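Local coordinates for penicillin-binding protein PbpB (PDB 6KGU) that synthesises cross-linked peptidoglycan for the mycobacterial cell wall and is a penicillin-binding target of beta-lactam antibiotics such as aztreonam, at residues Tyr470-Lys475 against Ala499-Asp505; Val467-Gln471 against Glu545-Leu549; Ser222-Ala228 against Arg508-Met514. Where two conformers were deposited one is given. Residue numbers count along the deposited sequence, not the author numbering.

Contact 1 (Tyr470-Lys475 against Ala499-Asp505); sequences YQMAGK and AGIATAD
Strand 499-502 runs antiparallel to strand 473-475 (175°, axes 4.5 Å apart), and the pairing is tightest where two glycines face each other. A499 opens it in a hydrogen-bonded pair with K475: K475 N to A499 O is 2.9 Å and A499 N to K475 O 3.1 Å. G500 then meets G474 in a non-hydrogen-bonded pair whose CA atoms lie 3.7 Å apart; a CB on G474 would clash with A499 O, and one on G500 with A473 O. K475 begins the K(T/S)G motif of the penicillin-binding transpeptidases, on the strand edging the active site; its NZ hydrogen-bonds S324 and forms a salt bridge to the bound aztreonam, beside S269, the probable acyl-ester nucleophile. I501 N donates to A473 O (2.7 Å), while the return bond, A473 N to I501 O, is weak at 3.4 Å. A502 CB touches M472 SD (3.7 Å), and a cis peptide leads into T503, whose OG1 (chi1 p) donates to D505 OD1 (2.8 Å). A504 N binds O of Q471, centre of an inverse gamma turn (2.8 Å), and A504 CB lies 4.2 Å from A473 CB. D505 OD1 also accepts from a water (2.7 Å) that Q471 N reaches at 2.8 Å.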
loop_
_atom_site.group_PDB
_atom_site.type_symbol
_atom_site.label_atom_id
_atom_site.label_comp_id
_atom_site.label_asym_id
_atom_site.label_seq_id
_atom_site.Cartn_x
_atom_site.Cartn_y
_atom_site.Cartn_z
ATOM N N TYR A 470 21.454 -4.730 3.344
ATOM C CA TYR A 470 20.424 -4.990 2.349
ATOM C C TYR A 470 20.246 -3.769 1.458
ATOM O O TYR A 470 20.360 -2.627 1.914
ATOM C CB TYR A 470 19.076 -5.344 3.017
ATOM C CG TYR A 470 19.104 -6.645 3.794
ATOM C CD1 TYR A 470 19.029 -7.867 3.138
ATOM C CD2 TYR A 470 19.191 -6.651 5.183
ATOM C CE1 TYR A 470 19.052 -9.060 3.842
ATOM C CE2 TYR A 470 19.206 -7.841 5.893
ATOM C CZ TYR A 470 19.145 -9.039 5.215
ATOM O OH TYR A 470 19.161 -10.225 5.910
ATOM N N GLN A 471 19.950 -4.020 0.183
ATOM C CA GLN A 471 19.646 -2.957 -0.781
ATOM C C GLN A 471 18.177 -2.522 -0.657
ATOM O O GLN A 471 17.359 -2.703 -1.558
ATOM C CB GLN A 471 19.953 -3.424 -2.201
ATOM C CG GLN A 471 21.424 -3.718 -2.496
ATOM C CD GLN A 471 21.716 -3.852 -3.992
ATOM O OE1 GLN A 471 20.995 -3.313 -4.836
ATOM N NE2 GLN A 471 22.792 -4.558 -4.319
ATOM N N MET A 472 17.840 -1.928 0.485
ATOM C CA MET A 472 16.500 -1.372 0.617
ATOM C C MET A 472 16.346 -0.183 -0.324
ATOM O O MET A 472 17.312 0.523 -0.638
ATOM C CB MET A 472 16.213 -0.945 2.055
ATOM C CG MET A 472 16.159 -2.117 3.078
ATOM S SD MET A 472 15.039 -3.449 2.596
ATOM C CE MET A 472 15.461 -4.667 3.846
ATOM N N ALA A 473 15.121 0.012 -0.806
ATOM C CA ALA A 473 14.812 1.101 -1.728
ATOM C C ALA A 473 13.379 1.542 -1.485
ATOM O O ALA A 473 12.514 0.699 -1.246
ATOM C CB ALA A 473 14.987 0.667 -3.191
ATOM N N GLY A 474 13.134 2.848 -1.564
ATOM C CA GLY A 474 11.812 3.367 -1.264
ATOM C C GLY A 474 11.679 4.851 -1.556
ATOM O O GLY A 474 12.537 5.466 -2.189
ATOM N N LYS A 475 10.568 5.419 -1.084
ATOM C CA LYS A 475 10.270 6.825 -1.288
ATOM C C LYS A 475 9.371 7.307 -0.159
ATOM O O LYS A 475 8.388 6.643 0.183
ATOM C CB LYS A 475 9.589 7.066 -2.646
ATOM C CG LYS A 475 9.304 8.537 -2.954
ATOM C CD LYS A 475 10.610 9.286 -3.222
ATOM C CE LYS A 475 10.386 10.779 -3.315
ATOM N NZ LYS A 475 10.275 11.433 -1.975
ATOM N N ALA A 499 6.707 4.050 0.746
ATOM C CA ALA A 499 6.550 2.825 -0.026
ATOM C C ALA A 499 7.945 2.351 -0.376
ATOM O O ALA A 499 8.776 3.159 -0.796
ATOM C CB ALA A 499 5.719 3.041 -1.294
ATOM N N GLY A 500 8.215 1.065 -0.174
ATOM C CA GLY A 500 9.547 0.578 -0.466
ATOM C C GLY A 500 9.530 -0.866 -0.912
ATOM O O GLY A 500 8.495 -1.540 -0.907
ATOM N N ILE A 501 10.715 -1.341 -1.277
ATOM C CA ILE A 501 10.914 -2.667 -1.852
ATOM C C ILE A 501 12.065 -3.326 -1.107
ATOM O O ILE A 501 13.118 -2.705 -0.920
ATOM C CB ILE A 501 11.219 -2.577 -3.361
ATOM C CG1 ILE A 501 10.030 -1.941 -4.115
ATOM C CG2 ILE A 501 11.586 -3.937 -3.938
ATOM C CD1 ILE A 501 10.360 -1.475 -5.553
ATOM N N ALA A 502 11.848 -4.553 -0.648
ATOM C CA ALA A 502 12.911 -5.382 -0.068
ATOM C C ALA A 502 13.164 -6.608 -0.968
ATOM O O ALA A 502 12.310 -7.490 -1.058
ATOM C CB ALA A 502 12.532 -5.820 1.338
ATOM N N THR A 503 14.284 -6.656 -1.687
ATOM C CA THR A 503 15.250 -5.574 -1.830
ATOM C C THR A 503 15.378 -5.185 -3.304
ATOM O O THR A 503 14.776 -5.814 -4.177
ATOM C CB THR A 503 16.636 -5.989 -1.354
ATOM O OG1 THR A 503 17.062 -7.082 -2.171
ATOM C CG2 THR A 503 16.606 -6.432 0.097
ATOM N N ALA A 504 16.222 -4.190 -3.578
ATOM C CA ALA A 504 16.370 -3.705 -4.950
ATOM C C ALA A 504 16.989 -4.764 -5.851
ATOM O O ALA A 504 16.584 -4.922 -7.010
ATOM C CB ALA A 504 17.219 -2.437 -4.975
ATOM N N ASP A 505 17.978 -5.500 -5.341
ATOM C CA ASP A 505 18.639 -6.476 -6.188
ATOM C C ASP A 505 17.876 -7.789 -6.234
ATOM O O ASP A 505 18.027 -8.543 -7.198
ATOM C CB ASP A 505 20.062 -6.701 -5.701
ATOM C CG ASP A 505 20.109 -7.246 -4.280
ATOM O OD1 ASP A 505 19.510 -6.639 -3.362
ATOM O OD2 ASP A 505 20.718 -8.309 -4.090
HETATM O O HOH W 1 19.984 -6.698 -0.705
#

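Contact 2 (Val467-Gln471 against Glu545-Leu549); sequences VPGYQ and ENVPL
A single side chain, Y470, provides the one hydrogen bond between two irregular segments: its OH donates to V547 O at a short 2.6 Å, near the plane of the ring. The ring is delivered by a type II beta turn from V467 to Y470, closed by Y470 N to V467 O (3.0 Å). G469 sits in the turn with phi/psi 93/-6, angles at which a CB would jam against the preceding carbonyl; it would also strike L549 CD2. Across from this surface turn of the transpeptidase fold, the chain leaves helix 531-544 through a Schellman motif with N546 as the C-prime residue (phi 46°), then extends through V547 and P548. Y470 takes chi1 m, so the ring reaches along this extended tail: CE1 lies 3.7 Å from V547 CG1 and CE2 3.4 Å from L549 CD2. Nearest CA atoms are G469 and L549, 4.7 Å apart, and L549 CA makes a CA-H...O contact to G469 O (3.3 Å). M542, on that helix, touches both Y470 and V547.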
loop_
_atom_site.group_PDB
_atom_site.type_symbol
_atom_site.label_atom_id
_atom_site.label_comp_id
_atom_site.label_asym_id
_atom_site.label_seq_id
_atom_site.Cartn_x
_atom_site.Cartn_y
_atom_site.Cartn_z
ATOM N N VAL A 467 18.222 -0.644 5.902
ATOM C CA VAL A 467 18.608 -1.750 6.783
ATOM C C VAL A 467 20.013 -2.183 6.357
ATOM O O VAL A 467 20.188 -2.722 5.254
ATOM C CB VAL A 467 17.594 -2.913 6.721
ATOM C CG1 VAL A 467 17.960 -4.040 7.710
ATOM C CG2 VAL A 467 16.157 -2.422 7.021
ATOM N N PRO A 468 21.039 -1.942 7.170
ATOM C CA PRO A 468 22.410 -2.254 6.734
ATOM C C PRO A 468 22.576 -3.717 6.347
ATOM O O PRO A 468 22.037 -4.621 6.989
ATOM C CB PRO A 468 23.260 -1.893 7.956
ATOM C CG PRO A 468 22.470 -0.798 8.630
ATOM C CD PRO A 468 21.018 -1.195 8.441
ATOM N N GLY A 469 23.296 -3.935 5.253
ATOM C CA GLY A 469 23.436 -5.254 4.681
ATOM C C GLY A 469 22.438 -5.591 3.596
ATOM O O GLY A 469 22.565 -6.648 2.974
ATOM N N TYR A 470 21.454 -4.730 3.344
ATOM C CA TYR A 470 20.424 -4.990 2.349
ATOM C C TYR A 470 20.246 -3.769 1.458
ATOM O O TYR A 470 20.360 -2.627 1.914
ATOM C CB TYR A 470 19.076 -5.344 3.017
ATOM C CG TYR A 470 19.104 -6.645 3.794
ATOM C CD1 TYR A 470 19.029 -7.867 3.138
ATOM C CD2 TYR A 470 19.191 -6.651 5.183
ATOM C CE1 TYR A 470 19.052 -9.060 3.842
ATOM C CE2 TYR A 470 19.206 -7.841 5.893
ATOM C CZ TYR A 470 19.145 -9.039 5.215
ATOM O OH TYR A 470 19.161 -10.225 5.910
ATOM N N GLN A 471 19.950 -4.020 0.183
ATOM C CA GLN A 471 19.646 -2.957 -0.781
ATOM C C GLN A 471 18.177 -2.522 -0.657
ATOM O O GLN A 471 17.359 -2.703 -1.558
ATOM C CB GLN A 471 19.953 -3.424 -2.201
ATOM C CG GLN A 471 21.424 -3.718 -2.496
ATOM C CD GLN A 471 21.716 -3.852 -3.992
ATOM O OE1 GLN A 471 20.995 -3.313 -4.836
ATOM N NE2 GLN A 471 22.792 -4.558 -4.319
ATOM N N GLU A 545 13.330 -14.850 7.194
ATOM C CA GLU A 545 13.632 -15.761 6.100
ATOM C C GLU A 545 15.130 -15.958 5.892
ATOM O O GLU A 545 15.530 -16.568 4.896
ATOM C CB GLU A 545 12.988 -15.267 4.807
ATOM C CG GLU A 545 11.541 -15.699 4.665
ATOM C CD GLU A 545 11.103 -15.799 3.225
ATOM O OE1 GLU A 545 11.526 -14.950 2.402
ATOM O OE2 GLU A 545 10.340 -16.736 2.911
ATOM N N ASN A 546 15.959 -15.447 6.799
ATOM C CA ASN A 546 17.415 -15.559 6.697
ATOM C C ASN A 546 17.901 -15.225 5.289
ATOM O O ASN A 546 18.598 -16.004 4.633
ATOM C CB ASN A 546 17.874 -16.947 7.130
ATOM C CG ASN A 546 17.194 -17.399 8.401
ATOM O OD1 ASN A 546 17.622 -17.049 9.499
ATOM N ND2 ASN A 546 16.117 -18.169 8.260
ATOM N N VAL A 547 17.492 -14.062 4.807
ATOM C CA VAL A 547 18.045 -13.572 3.547
ATOM C C VAL A 547 19.487 -13.142 3.785
ATOM O O VAL A 547 19.761 -12.437 4.774
ATOM C CB VAL A 547 17.202 -12.419 3.015
ATOM C CG1 VAL A 547 17.842 -11.832 1.775
ATOM C CG2 VAL A 547 15.780 -12.896 2.729
ATOM N N PRO A 548 20.437 -13.547 2.942
ATOM C CA PRO A 548 21.834 -13.154 3.168
ATOM C C PRO A 548 22.078 -11.676 2.888
ATOM O O PRO A 548 21.404 -11.052 2.063
ATOM C CB PRO A 548 22.618 -14.040 2.189
ATOM C CG PRO A 548 21.646 -14.412 1.132
ATOM C CD PRO A 548 20.298 -14.488 1.814
ATOM N N LEU A 549 23.073 -11.127 3.581
ATOM C CA LEU A 549 23.503 -9.740 3.391
ATOM C C LEU A 549 24.275 -9.557 2.083
ATOM O O LEU A 549 25.042 -8.601 1.930
ATOM C CB LEU A 549 24.371 -9.283 4.569
ATOM C CG LEU A 549 23.794 -9.519 5.969
ATOM C CD1 LEU A 549 24.737 -9.003 7.050
ATOM C CD2 LEU A 549 22.445 -8.854 6.105
#

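Contact 3 (Ser222-Ala228 against Arg508-Met514); sequences SAVVLDA and RYVIGIM
In the central antiparallel sheet of the transpeptidase domain, a fold shared with serine beta-lactamases, strand 220-227 pairs with strand 509-516, the last of the sheet in sequence. The axes of 222-227 and 509-514 pass 4.6 Å apart at 163°. Hydrogen-bonded pairs are S222 with M514, V224 with G512 and L226 with V510. Their bonds are S222 N to M514 O (3.1 Å) and M514 N to S222 O (3.0 Å), V224 N to G512 O (2.8 Å) and G512 N to V224 O (2.9 Å), and L226 N to V510 O (2.8 Å) and V510 N to L226 O (2.9 Å). The non-hydrogen-bonded pairs A223-I513 and V225-I511 fall between them, D227-Y509 follows L226-V510, and A228 N to R508 O (3.0 Å) extends the pairing past the strand end. On one face A223 CB meets I513 CG1 and V225 CG2 meets I511 CG1, each 4.1 Å apart; on the other, L226 CB lies 4.3 Å from V510 CB. R508 and Y509 together face A502 as a classic beta bulge. Helix 531-544 covers the I511 and Y509 face, helix 390-401 covers the L226 and V510 face, and strands 233-238 and 493-502 continue the sheet outward.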
loop_
_atom_site.group_PDB
_atom_site.type_symbol
_atom_site.label_atom_id
_atom_site.label_comp_id
_atom_site.label_asym_id
_atom_site.label_seq_id
_atom_site.Cartn_x
_atom_site.Cartn_y
_atom_site.Cartn_z
ATOM N N SER A 222 -1.949 2.750 8.585
ATOM C CA SER A 222 -2.246 1.517 7.878
ATOM C C SER A 222 -1.013 1.116 7.084
ATOM O O SER A 222 -0.121 1.929 6.837
ATOM C CB SER A 222 -3.473 1.672 6.978
ATOM O OG SER A 222 -3.248 2.726 6.083
ATOM N N ALA A 223 -0.959 -0.162 6.715
ATOM C CA ALA A 223 0.200 -0.731 6.049
ATOM C C ALA A 223 -0.253 -1.923 5.215
ATOM O O ALA A 223 -1.183 -2.653 5.587
ATOM C CB ALA A 223 1.302 -1.168 7.044
ATOM N N VAL A 224 0.418 -2.113 4.086
ATOM C CA VAL A 224 0.142 -3.208 3.162
ATOM C C VAL A 224 1.475 -3.840 2.792
ATOM O O VAL A 224 2.449 -3.127 2.521
ATOM C CB VAL A 224 -0.594 -2.715 1.893
ATOM C CG1 VAL A 224 -0.646 -3.831 0.813
ATOM C CG2 VAL A 224 -2.017 -2.198 2.251
ATOM N N VAL A 225 1.529 -5.166 2.797
ATOM C CA VAL A 225 2.693 -5.904 2.331
ATOM C C VAL A 225 2.251 -6.778 1.165
ATOM O O VAL A 225 1.371 -7.631 1.322
ATOM C CB VAL A 225 3.321 -6.764 3.438
ATOM C CG1 VAL A 225 4.524 -7.537 2.862
ATOM C CG2 VAL A 225 3.748 -5.889 4.650
ATOM N N LEU A 226 2.878 -6.586 0.011
ATOM C CA LEU A 226 2.611 -7.408 -1.154
ATOM C C LEU A 226 3.794 -8.309 -1.467
ATOM O O LEU A 226 4.952 -7.927 -1.287
ATOM C CB LEU A 226 2.313 -6.548 -2.387
ATOM C CG LEU A 226 1.131 -5.576 -2.357
ATOM C CD1 LEU A 226 1.013 -4.870 -3.721
ATOM C CD2 LEU A 226 -0.160 -6.299 -2.006
ATOM N N ASP A 227 3.492 -9.507 -1.958
ATOM C CA ASP A 227 4.521 -10.300 -2.605
ATOM C C ASP A 227 4.973 -9.591 -3.875
ATOM O O ASP A 227 4.148 -9.236 -4.723
ATOM C CB ASP A 227 4.012 -11.705 -2.942
ATOM C CG ASP A 227 5.041 -12.503 -3.719
ATOM O OD1 ASP A 227 5.940 -13.068 -3.093
ATOM O OD2 ASP A 227 4.985 -12.507 -4.967
ATOM N N ALA A 228 6.288 -9.391 -4.002
ATOM C CA ALA A 228 6.819 -8.574 -5.089
ATOM C C ALA A 228 6.457 -9.135 -6.455
ATOM O O ALA A 228 6.073 -8.382 -7.355
ATOM C CB ALA A 228 8.338 -8.449 -4.961
ATOM N N ARG A 508 11.481 -9.118 -3.079
ATOM C CA ARG A 508 10.616 -10.116 -2.466
ATOM C C ARG A 508 9.352 -9.525 -1.861
ATOM O O ARG A 508 8.288 -10.150 -1.923
ATOM C CB ARG A 508 11.379 -10.876 -1.363
ATOM C CG ARG A 508 12.700 -11.514 -1.802
ATOM C CD ARG A 508 13.552 -11.840 -0.557
ATOM N NE ARG A 508 14.839 -12.457 -0.875
ATOM C CZ ARG A 508 15.149 -13.723 -0.616
ATOM N NH1 ARG A 508 14.272 -14.513 -0.013
ATOM N NH2 ARG A 508 16.344 -14.194 -0.933
ATOM N N TYR A 509 9.453 -8.350 -1.249
ATOM C CA TYR A 509 8.361 -7.747 -0.502
ATOM C C TYR A 509 8.217 -6.289 -0.897
ATOM O O TYR A 509 9.212 -5.577 -1.073
ATOM C CB TYR A 509 8.589 -7.836 0.997
ATOM C CG TYR A 509 8.696 -9.258 1.490
ATOM C CD1 TYR A 509 7.575 -10.078 1.550
ATOM C CD2 TYR A 509 9.916 -9.777 1.883
ATOM C CE1 TYR A 509 7.678 -11.386 1.997
ATOM C CE2 TYR A 509 10.026 -11.088 2.338
ATOM C CZ TYR A 509 8.906 -11.880 2.392
ATOM O OH TYR A 509 9.019 -13.177 2.846
ATOM N N VAL A 510 6.972 -5.853 -1.033
ATOM C CA VAL A 510 6.658 -4.458 -1.293
ATOM C C VAL A 510 5.820 -3.974 -0.121
ATOM O O VAL A 510 4.838 -4.627 0.252
ATOM C CB VAL A 510 5.920 -4.290 -2.633
ATOM C CG1 VAL A 510 5.806 -2.823 -3.008
ATOM C CG2 VAL A 510 6.633 -5.089 -3.727
ATOM N N ILE A 511 6.224 -2.860 0.482
ATOM C CA ILE A 511 5.619 -2.379 1.714
ATOM C C ILE A 511 5.136 -0.952 1.503
ATOM O O ILE A 511 5.931 -0.085 1.132
ATOM C CB ILE A 511 6.608 -2.445 2.888
ATOM C CG1 ILE A 511 7.051 -3.894 3.123
ATOM C CG2 ILE A 511 5.940 -1.833 4.150
ATOM C CD1 ILE A 511 8.281 -4.035 3.984
ATOM N N GLY A 512 3.851 -0.707 1.764
ATOM C CA GLY A 512 3.290 0.643 1.723
ATOM C C GLY A 512 2.688 1.019 3.064
ATOM O O GLY A 512 2.006 0.208 3.695
ATOM N N ILE A 513 2.933 2.256 3.489
ATOM C CA ILE A 513 2.545 2.738 4.819
ATOM C C ILE A 513 1.941 4.130 4.665
ATOM O O ILE A 513 2.417 4.933 3.859
ATOM C CB ILE A 513 3.758 2.805 5.782
ATOM C CG1 ILE A 513 4.344 1.418 6.053
ATOM C CG2 ILE A 513 3.398 3.483 7.136
ATOM C CD1 ILE A 513 5.791 1.495 6.507
ATOM N N MET A 514 0.912 4.434 5.453
ATOM C CA MET A 514 0.414 5.797 5.532
ATOM C C MET A 514 0.070 6.125 6.978
ATOM O O MET A 514 -0.466 5.293 7.709
ATOM C CB MET A 514 -0.806 6.024 4.619
ATOM C CG MET A 514 -1.276 7.475 4.620
ATOM S SD MET A 514 -2.419 7.866 5.977
ATOM C CE MET A 514 -3.940 7.221 5.282
#

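Overall arrangement
Long-range closure in this domain follows a general principle: the sheet brings together strands far apart in sequence. Followed from the N terminus, the first of these segments, on strand 220-227, waits about 280 residues for its partner on 509-516, so contact 3 closes the largest loop. Contact 1 is nested within it, pairing 473-483 with 493-502, and strands 493-502 and 509-516 join as sheet neighbours. Contact 2 starts from the segment leading into contact 1, sharing Y470 and Q471, but ends beyond helix 531-544 and therefore crosses contact 3. It brings the helix's exit against the loop before strand 473-483, with V547 packed on R508.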